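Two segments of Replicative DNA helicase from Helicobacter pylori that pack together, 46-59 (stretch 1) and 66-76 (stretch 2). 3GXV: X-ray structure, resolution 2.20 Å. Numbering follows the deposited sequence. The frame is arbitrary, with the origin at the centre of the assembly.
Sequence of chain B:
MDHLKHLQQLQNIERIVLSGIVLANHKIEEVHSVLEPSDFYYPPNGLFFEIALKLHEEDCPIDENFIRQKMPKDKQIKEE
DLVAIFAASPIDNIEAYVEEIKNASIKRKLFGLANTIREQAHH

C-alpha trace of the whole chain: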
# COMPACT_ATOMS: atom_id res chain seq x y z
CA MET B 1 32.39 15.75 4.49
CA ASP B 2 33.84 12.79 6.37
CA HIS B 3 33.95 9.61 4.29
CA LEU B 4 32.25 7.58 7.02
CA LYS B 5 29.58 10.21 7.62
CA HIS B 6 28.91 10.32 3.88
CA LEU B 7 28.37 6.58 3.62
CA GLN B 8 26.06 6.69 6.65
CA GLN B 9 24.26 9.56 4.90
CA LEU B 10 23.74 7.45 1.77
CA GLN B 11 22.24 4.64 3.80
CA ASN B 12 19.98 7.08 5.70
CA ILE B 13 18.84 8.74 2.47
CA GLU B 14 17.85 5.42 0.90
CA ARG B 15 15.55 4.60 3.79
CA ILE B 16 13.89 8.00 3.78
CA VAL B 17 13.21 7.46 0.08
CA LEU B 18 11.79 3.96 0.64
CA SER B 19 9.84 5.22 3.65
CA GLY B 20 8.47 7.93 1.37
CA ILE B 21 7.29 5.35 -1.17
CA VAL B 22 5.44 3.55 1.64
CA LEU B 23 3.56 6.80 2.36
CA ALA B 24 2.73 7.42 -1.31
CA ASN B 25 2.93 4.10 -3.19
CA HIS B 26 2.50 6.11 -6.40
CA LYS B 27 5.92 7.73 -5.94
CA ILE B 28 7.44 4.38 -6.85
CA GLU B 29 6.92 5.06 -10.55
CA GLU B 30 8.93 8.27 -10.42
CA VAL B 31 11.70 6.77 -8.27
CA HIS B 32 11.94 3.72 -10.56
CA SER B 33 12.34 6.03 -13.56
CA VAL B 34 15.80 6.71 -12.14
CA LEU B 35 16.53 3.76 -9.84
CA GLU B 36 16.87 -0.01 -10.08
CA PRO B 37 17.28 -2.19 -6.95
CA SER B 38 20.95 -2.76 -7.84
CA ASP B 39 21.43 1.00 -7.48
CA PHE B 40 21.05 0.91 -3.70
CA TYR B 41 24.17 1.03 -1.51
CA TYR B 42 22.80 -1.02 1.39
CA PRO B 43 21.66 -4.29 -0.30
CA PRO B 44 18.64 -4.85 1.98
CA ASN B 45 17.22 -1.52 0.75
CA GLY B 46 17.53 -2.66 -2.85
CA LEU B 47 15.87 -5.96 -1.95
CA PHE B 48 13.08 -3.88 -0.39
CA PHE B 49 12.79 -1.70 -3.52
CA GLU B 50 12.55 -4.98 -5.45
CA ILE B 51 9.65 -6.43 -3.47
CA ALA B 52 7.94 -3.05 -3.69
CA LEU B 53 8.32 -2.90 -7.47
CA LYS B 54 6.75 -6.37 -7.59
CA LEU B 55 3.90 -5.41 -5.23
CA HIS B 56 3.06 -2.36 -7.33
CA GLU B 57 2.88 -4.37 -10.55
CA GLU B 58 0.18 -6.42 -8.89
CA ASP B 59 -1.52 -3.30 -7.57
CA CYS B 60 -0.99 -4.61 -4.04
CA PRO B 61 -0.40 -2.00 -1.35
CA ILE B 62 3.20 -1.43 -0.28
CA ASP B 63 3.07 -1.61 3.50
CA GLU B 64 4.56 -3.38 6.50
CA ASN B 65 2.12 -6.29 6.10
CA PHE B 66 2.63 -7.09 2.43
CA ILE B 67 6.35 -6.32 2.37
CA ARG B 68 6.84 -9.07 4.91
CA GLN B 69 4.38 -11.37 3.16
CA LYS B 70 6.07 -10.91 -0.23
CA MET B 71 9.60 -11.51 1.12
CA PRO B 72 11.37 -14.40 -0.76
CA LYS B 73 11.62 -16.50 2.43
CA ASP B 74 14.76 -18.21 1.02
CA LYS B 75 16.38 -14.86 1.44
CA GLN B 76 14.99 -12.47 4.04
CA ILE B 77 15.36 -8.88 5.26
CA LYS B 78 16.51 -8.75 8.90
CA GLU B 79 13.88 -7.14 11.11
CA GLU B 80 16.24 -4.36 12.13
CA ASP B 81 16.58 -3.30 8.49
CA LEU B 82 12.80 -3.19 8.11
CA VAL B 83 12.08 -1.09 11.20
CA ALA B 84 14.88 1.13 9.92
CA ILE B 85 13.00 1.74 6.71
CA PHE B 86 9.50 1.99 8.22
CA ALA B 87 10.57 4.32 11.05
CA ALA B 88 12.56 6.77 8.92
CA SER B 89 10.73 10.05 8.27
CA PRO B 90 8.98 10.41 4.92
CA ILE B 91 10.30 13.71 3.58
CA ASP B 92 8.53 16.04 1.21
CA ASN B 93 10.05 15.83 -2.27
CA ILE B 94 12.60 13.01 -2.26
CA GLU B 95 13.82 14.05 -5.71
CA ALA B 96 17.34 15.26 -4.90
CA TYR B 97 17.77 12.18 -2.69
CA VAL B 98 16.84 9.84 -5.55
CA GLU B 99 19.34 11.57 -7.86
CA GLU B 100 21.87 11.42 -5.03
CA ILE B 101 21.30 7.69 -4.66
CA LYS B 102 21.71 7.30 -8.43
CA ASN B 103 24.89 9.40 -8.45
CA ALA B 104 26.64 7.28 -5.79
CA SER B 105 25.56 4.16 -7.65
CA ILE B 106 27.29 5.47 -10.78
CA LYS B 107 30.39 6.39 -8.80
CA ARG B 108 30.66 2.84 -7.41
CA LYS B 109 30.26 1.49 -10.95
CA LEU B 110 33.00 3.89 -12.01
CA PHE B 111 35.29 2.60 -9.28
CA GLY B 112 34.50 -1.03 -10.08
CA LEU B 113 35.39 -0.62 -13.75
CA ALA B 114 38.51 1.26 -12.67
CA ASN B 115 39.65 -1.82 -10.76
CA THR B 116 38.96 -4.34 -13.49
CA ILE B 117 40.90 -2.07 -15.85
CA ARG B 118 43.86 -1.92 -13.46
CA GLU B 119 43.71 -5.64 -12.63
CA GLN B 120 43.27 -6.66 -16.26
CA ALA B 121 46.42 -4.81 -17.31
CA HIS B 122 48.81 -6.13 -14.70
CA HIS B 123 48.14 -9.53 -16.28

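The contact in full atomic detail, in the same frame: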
# COMPACT_ATOMS: atom_id res chain seq x y z
N GLY B 46 17.80 -2.33 -1.46
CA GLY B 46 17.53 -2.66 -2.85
C GLY B 46 16.54 -3.81 -2.87
O GLY B 46 15.57 -3.80 -3.64
N LEU B 47 16.76 -4.80 -2.03
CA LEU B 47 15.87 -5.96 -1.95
C LEU B 47 14.45 -5.46 -1.66
O LEU B 47 13.47 -5.96 -2.24
CB LEU B 47 16.35 -6.93 -0.86
CG LEU B 47 15.56 -8.24 -0.63
CD1 LEU B 47 15.08 -8.81 -1.95
CD2 LEU B 47 16.46 -9.25 0.10
N PHE B 48 14.36 -4.48 -0.76
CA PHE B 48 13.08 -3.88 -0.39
C PHE B 48 12.48 -3.22 -1.64
O PHE B 48 11.33 -3.48 -1.98
CB PHE B 48 13.27 -2.81 0.69
CG PHE B 48 11.99 -2.26 1.24
CD1 PHE B 48 11.38 -2.85 2.33
CD2 PHE B 48 11.40 -1.13 0.68
CE1 PHE B 48 10.19 -2.33 2.85
CE2 PHE B 48 10.22 -0.59 1.20
CZ PHE B 48 9.62 -1.19 2.29
N PHE B 49 13.26 -2.38 -2.31
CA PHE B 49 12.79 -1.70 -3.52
C PHE B 49 12.25 -2.73 -4.52
O PHE B 49 11.27 -2.49 -5.24
CB PHE B 49 13.93 -0.91 -4.17
CG PHE B 49 13.48 0.06 -5.23
CD1 PHE B 49 12.52 1.03 -4.94
CD2 PHE B 49 13.97 -0.03 -6.53
CE1 PHE B 49 12.07 1.90 -5.92
CE2 PHE B 49 13.51 0.83 -7.53
CZ PHE B 49 12.56 1.79 -7.23
N GLU B 50 12.89 -3.89 -4.55
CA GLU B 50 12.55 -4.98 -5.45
C GLU B 50 11.16 -5.53 -5.14
O GLU B 50 10.31 -5.62 -6.02
CB GLU B 50 13.59 -6.08 -5.29
CG GLU B 50 13.74 -7.07 -6.44
CD GLU B 50 14.78 -8.13 -6.09
OE1 GLU B 50 14.43 -9.06 -5.33
OE2 GLU B 50 15.94 -8.01 -6.53
N ILE B 51 10.94 -5.90 -3.88
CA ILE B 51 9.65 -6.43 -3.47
C ILE B 51 8.56 -5.39 -3.69
O ILE B 51 7.42 -5.74 -4.03
CB ILE B 51 9.67 -6.86 -1.98
CG1 ILE B 51 10.65 -8.02 -1.77
CG2 ILE B 51 8.27 -7.29 -1.55
CD1 ILE B 51 11.04 -8.25 -0.31
N ALA B 52 8.91 -4.13 -3.51
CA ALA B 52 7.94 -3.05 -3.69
C ALA B 52 7.56 -2.95 -5.16
O ALA B 52 6.38 -2.86 -5.49
CB ALA B 52 8.52 -1.72 -3.20
N LEU B 53 8.56 -2.97 -6.03
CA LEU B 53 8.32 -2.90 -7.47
C LEU B 53 7.37 -4.02 -7.87
O LEU B 53 6.45 -3.81 -8.66
CB LEU B 53 9.63 -3.06 -8.25
CG LEU B 53 10.68 -1.96 -8.07
CD1 LEU B 53 11.93 -2.31 -8.87
CD2 LEU B 53 10.11 -0.61 -8.50
N LYS B 54 7.59 -5.21 -7.31
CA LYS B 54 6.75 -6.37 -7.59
C LYS B 54 5.32 -6.17 -7.05
O LYS B 54 4.36 -6.48 -7.75
CB LYS B 54 7.37 -7.64 -7.00
CG LYS B 54 6.43 -8.84 -6.98
CD LYS B 54 7.17 -10.17 -6.86
CE LYS B 54 8.18 -10.20 -5.72
NZ LYS B 54 9.38 -9.36 -6.00
N LEU B 55 5.20 -5.65 -5.83
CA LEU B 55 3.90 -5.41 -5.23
C LEU B 55 3.07 -4.38 -5.98
O LEU B 55 1.85 -4.44 -5.99
CB LEU B 55 4.05 -4.95 -3.78
CG LEU B 55 4.44 -5.97 -2.71
CD1 LEU B 55 4.60 -5.26 -1.36
CD2 LEU B 55 3.37 -7.07 -2.65
N HIS B 56 3.75 -3.42 -6.60
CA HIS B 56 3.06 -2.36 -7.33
C HIS B 56 2.60 -2.79 -8.72
O HIS B 56 1.72 -2.17 -9.31
CB HIS B 56 3.97 -1.13 -7.45
CG HIS B 56 3.25 0.14 -7.76
ND1 HIS B 56 3.32 0.76 -8.99
CD2 HIS B 56 2.45 0.91 -6.99
CE1 HIS B 56 2.59 1.86 -8.96
NE2 HIS B 56 2.06 1.98 -7.76
N GLU B 57 3.22 -3.84 -9.24
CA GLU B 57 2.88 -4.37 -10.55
C GLU B 57 1.64 -5.23 -10.44
O GLU B 57 1.00 -5.56 -11.43
CB GLU B 57 4.04 -5.20 -11.11
CG GLU B 57 5.03 -4.41 -11.92
CD GLU B 57 4.40 -3.79 -13.15
OE1 GLU B 57 3.95 -4.56 -14.03
OE2 GLU B 57 4.35 -2.55 -13.23
N GLU B 58 1.33 -5.59 -9.20
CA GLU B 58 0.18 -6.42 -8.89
C GLU B 58 -0.87 -5.57 -8.21
O GLU B 58 -1.87 -6.09 -7.72
CB GLU B 58 0.59 -7.56 -7.97
CG GLU B 58 1.50 -8.58 -8.60
CD GLU B 58 2.17 -9.44 -7.57
OE1 GLU B 58 1.49 -9.82 -6.59
OE2 GLU B 58 3.37 -9.75 -7.74
N ASP B 59 -0.62 -4.27 -8.19
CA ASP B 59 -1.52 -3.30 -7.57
C ASP B 59 -1.80 -3.61 -6.10
O ASP B 59 -2.83 -3.22 -5.55
CB ASP B 59 -2.82 -3.23 -8.38
CG ASP B 59 -2.58 -2.94 -9.86
OD1 ASP B 59 -3.55 -2.79 -10.63
OD2 ASP B 59 -1.40 -2.87 -10.26
N PHE B 66 2.25 -6.45 3.67
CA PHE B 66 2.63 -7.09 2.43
C PHE B 66 4.12 -7.19 2.11
O PHE B 66 4.54 -8.10 1.39
CB PHE B 66 1.88 -6.43 1.30
CG PHE B 66 0.39 -6.61 1.41
CD1 PHE B 66 -0.19 -7.86 1.22
CD2 PHE B 66 -0.43 -5.53 1.75
CE1 PHE B 66 -1.55 -8.04 1.37
CE2 PHE B 66 -1.79 -5.70 1.90
CZ PHE B 66 -2.36 -6.96 1.71
N ILE B 67 4.92 -6.27 2.64
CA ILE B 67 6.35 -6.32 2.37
C ILE B 67 6.89 -7.58 3.01
O ILE B 67 7.72 -8.26 2.43
CB ILE B 67 7.10 -5.09 2.95
CG1 ILE B 67 6.75 -3.84 2.14
CG2 ILE B 67 8.59 -5.34 2.92
CD1 ILE B 67 7.17 -3.91 0.69
N ARG B 68 6.38 -7.89 4.20
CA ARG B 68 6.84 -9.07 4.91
C ARG B 68 6.21 -10.34 4.35
O ARG B 68 6.79 -11.42 4.46
CB ARG B 68 6.50 -8.94 6.39
CG ARG B 68 7.10 -7.73 7.07
CD ARG B 68 7.35 -8.03 8.53
NE ARG B 68 6.98 -6.95 9.43
CZ ARG B 68 7.43 -5.71 9.34
NH1 ARG B 68 8.27 -5.37 8.37
NH2 ARG B 68 7.05 -4.80 10.23
N GLN B 69 5.03 -10.21 3.75
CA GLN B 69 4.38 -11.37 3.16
C GLN B 69 5.04 -11.72 1.83
O GLN B 69 5.20 -12.88 1.50
CB GLN B 69 2.89 -11.09 2.92
CG GLN B 69 1.99 -11.28 4.13
CD GLN B 69 0.51 -11.31 3.76
OE1 GLN B 69 0.10 -12.08 2.89
NE2 GLN B 69 -0.29 -10.48 4.42
N LYS B 70 5.45 -10.70 1.08
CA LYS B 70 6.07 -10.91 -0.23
C LYS B 70 7.59 -11.12 -0.20
O LYS B 70 8.24 -11.14 -1.25
CB LYS B 70 5.74 -9.75 -1.16
CG LYS B 70 5.74 -10.13 -2.63
CD LYS B 70 4.58 -11.08 -2.95
CE LYS B 70 4.72 -11.67 -4.33
NZ LYS B 70 5.99 -12.44 -4.44
N MET B 71 8.16 -11.28 0.99
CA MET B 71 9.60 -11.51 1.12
C MET B 71 9.94 -12.95 0.72
O MET B 71 9.39 -13.90 1.27
CB MET B 71 10.05 -11.24 2.56
CG MET B 71 10.82 -9.93 2.72
SD MET B 71 11.52 -9.75 4.37
CE MET B 71 10.60 -8.36 4.95
N PRO B 72 10.89 -13.12 -0.21
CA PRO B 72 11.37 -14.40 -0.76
C PRO B 72 11.50 -15.63 0.15
O PRO B 72 11.57 -16.76 -0.33
CB PRO B 72 12.70 -14.02 -1.43
CG PRO B 72 13.15 -12.83 -0.67
CD PRO B 72 11.87 -12.05 -0.51
N LYS B 73 11.53 -15.40 1.45
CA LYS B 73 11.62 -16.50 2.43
C LYS B 73 12.68 -17.62 2.14
O LYS B 73 12.56 -18.76 2.62
CB LYS B 73 10.22 -17.10 2.61
CG LYS B 73 9.72 -17.13 4.01
CD LYS B 73 10.77 -17.64 5.00
CE LYS B 73 10.33 -17.49 6.46
NZ LYS B 73 9.01 -18.15 6.63
N ASP B 74 13.68 -17.31 1.32
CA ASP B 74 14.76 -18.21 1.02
C ASP B 74 15.88 -17.29 1.43
O ASP B 74 16.91 -17.67 1.99
CB ASP B 74 14.84 -18.53 -0.48
CG ASP B 74 14.96 -17.31 -1.34
OD1 ASP B 74 13.99 -16.52 -1.41
OD2 ASP B 74 16.04 -17.13 -1.93
N LYS B 75 15.58 -16.03 1.16
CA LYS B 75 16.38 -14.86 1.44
C LYS B 75 15.40 -13.97 2.19
O LYS B 75 14.23 -13.89 1.82
CB LYS B 75 16.80 -14.20 0.13
CG LYS B 75 17.71 -13.02 0.28
CD LYS B 75 19.05 -13.44 0.85
CE LYS B 75 20.02 -12.28 0.83
NZ LYS B 75 19.58 -11.16 1.70
N GLN B 76 15.86 -13.33 3.26
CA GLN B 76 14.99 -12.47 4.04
C GLN B 76 15.68 -11.18 4.48
O GLN B 76 16.90 -11.08 4.49
CB GLN B 76 14.48 -13.24 5.26
CG GLN B 76 13.63 -12.40 6.19
CD GLN B 76 12.61 -13.21 6.95
OE1 GLN B 76 11.73 -13.83 6.36
NE2 GLN B 76 12.72 -13.20 8.28

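What kind of backbone arrangement brings the two stretches together? Stretch 1 is a helix through most of its length, held by i to i+4 bonds such as Leu 55 N to Ile 51 O at 2.9 Å. Stretch 2 enters as the last turn of another helix, 66-69, and continues as loop. The backbones come near each other at Ile 51 and Lys 70, whose CA atoms are 6.6 Å apart. No hydrogen bond crosses between the stretches, so side-chain packing carries the contact, which buries 578 Å².

How does the helical turn at the start of stretch 2 meet its neighbour? Phe 66 points its CA-to-CB bond toward stretch 1, but its ring leads away, leaving CB to meet Leu 55 CD1 at 4.0 Å. Ile 67 does more, covering three residues of the helix. Ile 67 CG2 lies 3.4 Å from Phe 48 CE1, approaching the ring obliquely, while Ile 67 CD1 reaches Leu 55 CD1 at 3.6 Å and Ile 51 CG2 at 4.2 Å. Phe 48, Ile 51 and Leu 55 recur at spacings of three and four residues, which places them along one side of their helix; being apolar, these side chains gain by excluding water together.

What happens where the helix of stretch 2 ends? Lys 70 still donates its backbone N to Phe 66 O at 2.8 Å, yet it is the first residue to leave helical phi/psi. Its aliphatic part packs like a hydrophobic side chain: Lys 70 CB sits 3.6 Å from Ile 51 CG2, and Lys 70 CG 3.9 Å from Leu 55 CD2. The charged end continues to the margin, where Lys 70 NZ lies 3.4 Å from Lys 54 CE, next to the other ammonium group, so the closeness is not a favourable pairing of charges. Lys 70 CE lies 4.1 Å from Glu 58 OE2.

How does the loop carry the contact back along stretch 1? Met 71 and Pro 72 both meet the delta methyl of Ile 51: Met 71 CG lies 3.5 Å and Pro 72 CD 3.9 Å from Ile 51 CD1. Ile 51 thus touches four residues of stretch 2, Ile 67, Lys 70, Met 71 and Pro 72. Lys 73 and Asp 74 make no contact, and the chain returns at Lys 75, whose CG lies 4.0 Å from Leu 47 CD2, again pairing a lysine's methylenes with an apolar side chain.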